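Local coordinates for GDSL-like Lipase/Acylhydrolase family protein (PDB 4K9S) that probably hydrolyses ester bonds as a GDSL-like (SGNH-hydrolase) lipase or acylhydrolase, possibly removing O-acetyl groups from peptidoglycan, at residues A[74-79]-A[364-369]; A[282-287]-A[319-324]. All coordinates share one frame; numbering follows the deposited sequence.

Contact 1 of 2, residues A[74-79]-A[364-369]; sequences RKRLQK and LADSLE
R76, L77 and E369 supply most of the surface closed off where helix 68-81 runs beside helix 354-373. The guanidinium of R76 reaches across to two acids one turn apart. Its NH2 gives D366 OD1 a straight, short bond of 2.7 Å that lies close to the guanidinium plane and meets the oxygen nearly along its C-O axis. E369 comes from an oblique direction with its carboxylate almost perpendicular to the guanidinium (82° between planes); R76 NE to E369 OE2, at 3.0 Å, is a weak, bent bond, and R76 NH2 to E369 OE1 is weak and longer. E369 OE2 is also bonded to T80 OG1, one turn beyond R76, which helps fix the carboxylate. R76 gets there because CG stands anti to its backbone N (chi1 164°) and the chain then bends at chi2, passing over A365, whose CB is 3.7 Å from R76 CG and also lies over one guanidinium face. On the buried side of this salt-bridge network, L77 CD2 rests 4.1 Å from A365 CB while L77 CD1 touches L368 CD2 at 4.3 Å. The segment axes approach to 10.4 Å and cross at -28°. Two near-parallel helices of the alpha/beta/alpha domain of an SGNH (GDSL) hydrolase are thus joined by leucine-alanine packing beside an interhelical salt-bridge network.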
ATOM      1  N   ARG A  74       8.874   4.391  -4.585  1.00 13.98           N
ATOM      2  CA  ARG A  74       8.238   5.463  -5.359  1.00 11.09           C
ATOM      3  C   ARG A  74       9.266   6.276  -6.160  1.00 16.10           C
ATOM      4  O   ARG A  74       9.241   6.298  -7.396  1.00 14.72           O
ATOM      5  CB  ARG A  74       7.448   6.387  -4.421  1.00  9.98           C
ATOM      6  CG  ARG A  74       6.394   7.270  -5.075  1.00 12.01           C
ATOM      7  CD  ARG A  74       5.101   7.310  -4.224  1.00 10.70           C
ATOM      8  NE  ARG A  74       5.411   7.658  -2.852  1.00 13.72           N
ATOM      9  CZ  ARG A  74       4.910   7.066  -1.777  1.00 11.03           C
ATOM     10  NH1 ARG A  74       4.016   6.091  -1.888  1.00  9.69           N
ATOM     11  NH2 ARG A  74       5.313   7.477  -0.582  1.00 12.92           N
ATOM     12  N   LYS A  75      10.185   6.920  -5.453  1.00 14.91           N
ATOM     13  CA  LYS A  75      11.105   7.858  -6.088  1.00 14.34           C
ATOM     14  C   LYS A  75      12.034   7.165  -7.069  1.00 15.00           C
ATOM     15  O   LYS A  75      12.459   7.761  -8.056  1.00 20.39           O
ATOM     16  CB  LYS A  75      11.898   8.622  -5.034  1.00 13.64           C
ATOM     17  CG  LYS A  75      11.003   9.297  -4.022  1.00 14.78           C
ATOM     18  CD  LYS A  75      11.623  10.570  -3.494  1.00 21.57           C
ATOM     19  CE  LYS A  75      10.541  11.497  -2.961  1.00 21.40           C
ATOM     20  NZ  LYS A  75       9.404  11.602  -3.917  1.00 16.49           N
ATOM     21  N   ARG A  76      12.331   5.900  -6.813  1.00 15.54           N
ATOM     22  CA  ARG A  76      13.196   5.139  -7.711  1.00 15.89           C
ATOM     23  C   ARG A  76      12.483   4.689  -9.000  1.00 17.82           C
ATOM     24  O   ARG A  76      12.990   4.886 -10.106  1.00 22.48           O
ATOM     25  CB  ARG A  76      13.766   3.936  -6.974  1.00 14.92           C
ATOM     26  CG  ARG A  76      14.347   2.891  -7.884  1.00 21.57           C
ATOM     27  CD  ARG A  76      15.686   3.325  -8.476  1.00 18.07           C
ATOM     28  NE  ARG A  76      16.268   2.202  -9.188  1.00 23.91           N
ATOM     29  CZ  ARG A  76      16.996   1.256  -8.606  1.00 26.53           C
ATOM     30  NH1 ARG A  76      17.254   1.323  -7.300  1.00 18.25           N
ATOM     31  NH2 ARG A  76      17.475   0.254  -9.333  1.00 20.69           N
ATOM     32  N   LEU A  77      11.312   4.085  -8.863  1.00 15.32           N
ATOM     33  CA  LEU A  77      10.600   3.602 -10.036  1.00 16.75           C
ATOM     34  C   LEU A  77      10.075   4.759 -10.852  1.00 13.41           C
ATOM     35  O   LEU A  77       9.888   4.640 -12.059  1.00 16.14           O
ATOM     36  CB  LEU A  77       9.447   2.683  -9.645  1.00 11.22           C
ATOM     37  CG  LEU A  77       9.851   1.422  -8.895  1.00 15.39           C
ATOM     38  CD1 LEU A  77       8.650   0.473  -8.791  1.00 10.87           C
ATOM     39  CD2 LEU A  77      11.062   0.742  -9.566  1.00 13.94           C
ATOM     40  N   GLN A  78       9.837   5.883 -10.191  1.00 13.79           N
ATOM     41  CA  GLN A  78       9.360   7.065 -10.897  1.00 17.33           C
ATOM     42  C   GLN A  78      10.483   7.699 -11.719  1.00 15.56           C
ATOM     43  O   GLN A  78      10.235   8.295 -12.764  1.00 15.64           O
ATOM     44  CB  GLN A  78       8.718   8.062  -9.935  1.00 10.39           C
ATOM     45  CG  GLN A  78       7.255   7.795  -9.730  1.00 12.17           C
ATOM     46  CD  GLN A  78       6.641   8.692  -8.687  1.00 14.70           C
ATOM     47  OE1 GLN A  78       7.351   9.355  -7.934  1.00 14.05           O
ATOM     48  NE2 GLN A  78       5.308   8.716  -8.632  1.00 14.91           N
ATOM     49  N   LYS A  79      11.712   7.537 -11.249  1.00 12.58           N
ATOM     50  CA  LYS A  79      12.873   8.001 -11.981  1.00 19.14           C
ATOM     51  C   LYS A  79      13.056   7.127 -13.199  1.00 15.96           C
ATOM     52  O   LYS A  79      13.437   7.596 -14.270  1.00 15.69           O
ATOM     53  CB  LYS A  79      14.128   7.923 -11.107  1.00 16.42           C
ATOM     54  CG  LYS A  79      14.909   9.220 -11.033  1.00 24.82           C
ATOM     55  CD  LYS A  79      15.315   9.719 -12.423  1.00 26.93           C
ATOM     56  CE  LYS A  79      16.133  11.006 -12.319  1.00 21.54           C
ATOM     57  NZ  LYS A  79      16.329  11.691 -13.631  1.00 27.02           N
ATOM     58  N   LEU A 364      14.457  -4.362  -3.991  1.00 15.02           N
ATOM     59  CA  LEU A 364      13.207  -4.760  -4.629  1.00 14.49           C
ATOM     60  C   LEU A 364      13.131  -4.096  -5.993  1.00 17.65           C
ATOM     61  O   LEU A 364      12.887  -4.752  -7.002  1.00 15.54           O
ATOM     62  CB  LEU A 364      11.995  -4.371  -3.785  1.00 15.13           C
ATOM     63  CG  LEU A 364      10.630  -4.568  -4.466  1.00 13.03           C
ATOM     64  CD1 LEU A 364      10.493  -5.978  -4.971  1.00 12.18           C
ATOM     65  CD2 LEU A 364       9.513  -4.260  -3.504  1.00  9.22           C
ATOM     66  N   ALA A 365      13.372  -2.789  -6.004  1.00 15.69           N
ATOM     67  CA  ALA A 365      13.444  -2.018  -7.234  1.00 14.54           C
ATOM     68  C   ALA A 365      14.367  -2.677  -8.255  1.00 18.41           C
ATOM     69  O   ALA A 365      13.970  -2.901  -9.411  1.00 19.70           O
ATOM     70  CB  ALA A 365      13.914  -0.628  -6.928  1.00 14.10           C
ATOM     71  N   ASP A 366      15.587  -2.982  -7.818  1.00 13.68           N
ATOM     72  CA  ASP A 366      16.558  -3.711  -8.630  1.00 15.64           C
ATOM     73  C   ASP A 366      15.951  -4.940  -9.293  1.00 15.96           C
ATOM     74  O   ASP A 366      16.072  -5.118 -10.502  1.00 18.87           O
ATOM     75  CB  ASP A 366      17.751  -4.146  -7.774  1.00 17.79           C
ATOM     76  CG  ASP A 366      18.660  -2.987  -7.396  1.00 16.00           C
ATOM     77  OD1 ASP A 366      18.510  -1.878  -7.955  1.00 18.49           O
ATOM     78  OD2 ASP A 366      19.543  -3.201  -6.553  1.00 16.22           O
ATOM     79  N   SER A 367      15.283  -5.773  -8.501  1.00 14.80           N
ATOM     80  CA  SER A 367      14.687  -7.010  -8.998  1.00 15.90           C
ATOM     81  C   SER A 367      13.576  -6.752 -10.010  1.00 16.99           C
ATOM     82  O   SER A 367      13.493  -7.410 -11.040  1.00 20.68           O
ATOM     83  CB  SER A 367      14.129  -7.827  -7.842  1.00 14.00           C
ATOM     84  OG  SER A 367      15.116  -8.060  -6.861  1.00 12.41           O
ATOM     85  N   LEU A 368      12.714  -5.795  -9.696  1.00 16.52           N
ATOM     86  CA  LEU A 368      11.637  -5.398 -10.587  1.00 14.91           C
ATOM     87  C   LEU A 368      12.157  -4.905 -11.943  1.00 15.06           C
ATOM     88  O   LEU A 368      11.649  -5.296 -12.990  1.00 19.72           O
ATOM     89  CB  LEU A 368      10.810  -4.303  -9.925  1.00 17.15           C
ATOM     90  CG  LEU A 368       9.483  -4.642  -9.269  1.00 18.25           C
ATOM     91  CD1 LEU A 368       9.423  -6.094  -8.898  1.00 17.36           C
ATOM     92  CD2 LEU A 368       9.288  -3.759  -8.043  1.00 15.67           C
ATOM     93  N   GLU A 369      13.161  -4.039 -11.926  1.00 15.96           N
ATOM     94  CA  GLU A 369      13.727  -3.541 -13.177  1.00 21.80           C
ATOM     95  C   GLU A 369      14.435  -4.668 -13.942  1.00 24.35           C
ATOM     96  O   GLU A 369      14.291  -4.789 -15.160  1.00 22.07           O
ATOM     97  CB  GLU A 369      14.661  -2.358 -12.920  1.00 18.02           C
ATOM     98  CG  GLU A 369      13.955  -1.148 -12.320  1.00 17.45           C
ATOM     99  CD  GLU A 369      14.909  -0.025 -11.950  1.00 25.20           C
ATOM    100  OE1 GLU A 369      16.053  -0.017 -12.458  1.00 28.88           O
ATOM    101  OE2 GLU A 369      14.516   0.848 -11.142  1.00 22.24           O
TER

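Contact 2 of 2, residues A[282-287]-A[319-324]; sequences ILIIGA and GQTMFW
Parallel strand pairing joins 282-286 to 322-324, two neighbours in the mixed central sheet that are linked through helix 305-318. Four backbone bonds alternate along the pair: M322 N to I282 O (3.0 Å), I284 N to M322 O (2.8 Å), W324 N to I284 O (2.9 Å) and G286 N to W324 O (3.0 Å). I284, W324 and M322, a selenomethionine, thus each use both N and O toward the partner strand, whereas L283, I285 and F323 bond to the strands flanking the pair. L283, I285, M322 and W324 share one face. There L283 CD2 lies 3.6 Å from M322 CB and reaches on to W324 CB; I285 and W324 run side by side, I285 CG2 meeting the indole edge in its plane at CE3 (3.8 Å). I284 and F323 occupy the face toward helix 305-318. Just before the strand begins, T321 CG2 touches I284 CG1 at 3.5 Å, the side chains roughly perpendicular, and T321 OG1 gives I282 O a weak bond. The F323 ring, its CG anti to the backbone N (chi1 178°), extends along the strand until CE1 lies 3.6 Å from G286 CA, where glycine offers no side chain to obstruct it. Helix 305-318 ends in a Schellman motif at Q320. Strand, helix and parallel strand make a beta-alpha-beta crossover, the building unit of the three-layer alpha/beta/alpha fold of SGNH hydrolases.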
ATOM      1  N   ILE A 282       0.351  -9.743  -9.127  1.00 10.01           N
ATOM      2  CA  ILE A 282       0.370  -9.846  -7.668  1.00 12.41           C
ATOM      3  C   ILE A 282       1.778 -10.177  -7.137  1.00 15.96           C
ATOM      4  O   ILE A 282       2.441 -11.089  -7.627  1.00 14.16           O
ATOM      5  CB  ILE A 282      -0.661 -10.873  -7.160  1.00 10.85           C
ATOM      6  CG1 ILE A 282      -2.051 -10.559  -7.723  1.00 14.01           C
ATOM      7  CG2 ILE A 282      -0.687 -10.900  -5.638  1.00  8.80           C
ATOM      8  CD1 ILE A 282      -3.172 -11.462  -7.190  1.00  9.59           C
ATOM      9  N   LEU A 283       2.234  -9.429  -6.136  1.00 14.28           N
ATOM     10  CA  LEU A 283       3.586  -9.620  -5.600  1.00 13.40           C
ATOM     11  C   LEU A 283       3.555  -9.800  -4.077  1.00 12.77           C
ATOM     12  O   LEU A 283       3.129  -8.905  -3.344  1.00 14.25           O
ATOM     13  CB  LEU A 283       4.485  -8.436  -5.996  1.00 13.39           C
ATOM     14  CG  LEU A 283       6.001  -8.400  -5.707  1.00 16.98           C
ATOM     15  CD1 LEU A 283       6.305  -7.412  -4.614  1.00 16.71           C
ATOM     16  CD2 LEU A 283       6.584  -9.750  -5.339  1.00 15.37           C
ATOM     17  N   ILE A 284       4.011 -10.958  -3.616  1.00  5.74           N
ATOM     18  CA  ILE A 284       4.055 -11.255  -2.200  1.00  9.67           C
ATOM     19  C   ILE A 284       5.449 -11.030  -1.609  1.00 10.25           C
ATOM     20  O   ILE A 284       6.436 -11.640  -2.033  1.00 13.87           O
ATOM     21  CB  ILE A 284       3.558 -12.704  -1.908  1.00 11.72           C
ATOM     22  CG1 ILE A 284       2.072 -12.823  -2.262  1.00  8.30           C
ATOM     23  CG2 ILE A 284       3.803 -13.072  -0.445  1.00  9.82           C
ATOM     24  CD1 ILE A 284       1.450 -14.152  -1.957  1.00  8.84           C
ATOM     25  N   ILE A 285       5.525 -10.138  -0.633  1.00  8.26           N
ATOM     26  CA  ILE A 285       6.770  -9.893   0.066  1.00  8.18           C
ATOM     27  C   ILE A 285       6.851 -10.749   1.319  1.00 12.28           C
ATOM     28  O   ILE A 285       6.117 -10.515   2.299  1.00  8.17           O
ATOM     29  CB  ILE A 285       6.904  -8.427   0.475  1.00 12.90           C
ATOM     30  CG1 ILE A 285       6.889  -7.531  -0.762  1.00  9.21           C
ATOM     31  CG2 ILE A 285       8.191  -8.220   1.274  1.00  9.47           C
ATOM     32  CD1 ILE A 285       7.542  -6.209  -0.527  1.00  9.11           C
ATOM     33  N   GLY A 286       7.737 -11.746   1.286  1.00  9.31           N
ATOM     34  CA  GLY A 286       7.924 -12.622   2.425  1.00  8.10           C
ATOM     35  C   GLY A 286       8.391 -11.815   3.610  1.00  9.62           C
ATOM     36  O   GLY A 286       9.126 -10.844   3.440  1.00 11.96           O
ATOM     37  N   ALA A 287       7.959 -12.194   4.806  1.00  7.27           N
ATOM     38  CA  ALA A 287       8.338 -11.465   6.003  1.00  8.52           C
ATOM     39  C   ALA A 287       9.855 -11.398   6.137  1.00 10.48           C
ATOM     40  O   ALA A 287      10.548 -12.376   5.880  1.00  9.73           O
ATOM     41  CB  ALA A 287       7.710 -12.110   7.242  1.00  9.52           C
ATOM     42  N   GLY A 319      -0.761 -19.694  -6.157  1.00 14.90           N
ATOM     43  CA  GLY A 319      -1.485 -18.584  -6.752  1.00 14.11           C
ATOM     44  C   GLY A 319      -0.786 -17.945  -7.938  1.00 14.72           C
ATOM     45  O   GLY A 319      -1.276 -16.972  -8.489  1.00 17.04           O
ATOM     46  N   GLN A 320       0.364 -18.492  -8.322  1.00 18.87           N
ATOM     47  CA  GLN A 320       1.091 -18.055  -9.518  1.00 16.43           C
ATOM     48  C   GLN A 320       1.528 -16.593  -9.425  1.00 17.01           C
ATOM     49  O   GLN A 320       1.536 -15.842 -10.399  1.00 18.06           O
ATOM     50  CB  GLN A 320       0.270 -18.335 -10.773  1.00 18.97           C
ATOM     51  CG  GLN A 320      -0.011 -19.819 -10.979  1.00 19.65           C
ATOM     52  CD  GLN A 320      -0.950 -20.082 -12.139  1.00 23.42           C
ATOM     53  OE1 GLN A 320      -1.982 -20.724 -11.975  1.00 32.43           O
ATOM     54  NE2 GLN A 320      -0.593 -19.593 -13.316  1.00 21.44           N
ATOM     55  N   THR A 321       1.943 -16.232  -8.224  1.00 16.57           N
ATOM     56  CA  THR A 321       2.269 -14.870  -7.860  1.00 15.97           C
ATOM     57  C   THR A 321       3.789 -14.651  -7.975  1.00 15.80           C
ATOM     58  O   THR A 321       4.526 -15.602  -8.222  1.00 16.63           O
ATOM     59  CB  THR A 321       1.682 -14.625  -6.438  1.00 11.30           C
ATOM     60  OG1 THR A 321       0.667 -13.632  -6.510  1.00 19.42           O
ATOM     61  CG2 THR A 321       2.690 -14.216  -5.451  1.00  8.66           C
HETATM   62  N   MSE A 322       4.255 -13.410  -7.870  1.00 13.99           N
HETATM   63  CA  MSE A 322       5.683 -13.163  -7.661  1.00 14.81           C
HETATM   64  C   MSE A 322       6.012 -13.184  -6.163  1.00 14.36           C
HETATM   65  O   MSE A 322       5.205 -12.770  -5.339  1.00  9.99           O
HETATM   66  CB  MSE A 322       6.103 -11.816  -8.262  1.00 14.95           C
HETATM   67  CG  MSE A 322       6.296 -11.830  -9.768  1.00 13.33           C
HETATM   68 SE   MSE A 322       6.254 -10.021 -10.495  0.86 24.88          SE
HETATM   69  CE  MSE A 322       4.416  -9.564 -10.086  1.00 14.61           C
ATOM     70  N   PHE A 323       7.204 -13.654  -5.812  1.00 13.48           N
ATOM     71  CA  PHE A 323       7.591 -13.723  -4.411  1.00 10.44           C
ATOM     72  C   PHE A 323       8.930 -13.065  -4.206  1.00 12.08           C
ATOM     73  O   PHE A 323       9.932 -13.489  -4.785  1.00 16.86           O
ATOM     74  CB  PHE A 323       7.646 -15.175  -3.924  1.00 10.14           C
ATOM     75  CG  PHE A 323       8.087 -15.315  -2.494  1.00 11.93           C
ATOM     76  CD1 PHE A 323       7.199 -15.074  -1.455  1.00 10.49           C
ATOM     77  CD2 PHE A 323       9.383 -15.689  -2.186  1.00  9.81           C
ATOM     78  CE1 PHE A 323       7.603 -15.191  -0.135  1.00 11.98           C
ATOM     79  CE2 PHE A 323       9.798 -15.812  -0.871  1.00 12.63           C
ATOM     80  CZ  PHE A 323       8.905 -15.556   0.162  1.00 13.77           C
ATOM     81  N   TRP A 324       8.960 -12.019  -3.392  1.00 11.94           N
ATOM     82  CA  TRP A 324      10.226 -11.373  -3.090  1.00 14.39           C
ATOM     83  C   TRP A 324      10.629 -11.747  -1.680  1.00 12.62           C
ATOM     84  O   TRP A 324       9.882 -11.496  -0.743  1.00 12.59           O
ATOM     85  CB  TRP A 324      10.113  -9.857  -3.224  1.00 12.82           C
ATOM     86  CG  TRP A 324      11.430  -9.152  -3.154  1.00 12.43           C
ATOM     87  CD1 TRP A 324      12.419  -9.168  -4.096  1.00 15.02           C
ATOM     88  CD2 TRP A 324      11.900  -8.305  -2.095  1.00 11.43           C
ATOM     89  NE1 TRP A 324      13.477  -8.391  -3.684  1.00 18.82           N
ATOM     90  CE2 TRP A 324      13.179  -7.851  -2.459  1.00 12.73           C
ATOM     91  CE3 TRP A 324      11.355  -7.879  -0.883  1.00  9.46           C
ATOM     92  CZ2 TRP A 324      13.920  -7.002  -1.652  1.00 11.61           C
ATOM     93  CZ3 TRP A 324      12.089  -7.043  -0.090  1.00 10.95           C
ATOM     94  CH2 TRP A 324      13.359  -6.609  -0.474  1.00 12.04           C
TER

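Contact 2 is nested within the chain loop closed by contact 1: helix 68-81 comes first, the strand pair follows, and helix 354-373 comes near the C-terminus. Their centres lie about 17 Å apart, yet they touch directly. L364 and S367 of helix 354-373 pack on W324, with L364 N 3.6 Å from W324 CZ2, and L364 CD2 lies 4.1 Å from I285 CD1. Helix 354-373 therefore lies over the I285 and W324 end of the face that also carries L283 and M322, while helix 305-318 lies against the opposite face. Helix 68-81 joins the same central sheet at strand 208-215, where R74 bonds to V211 O and Q78 to I209 O.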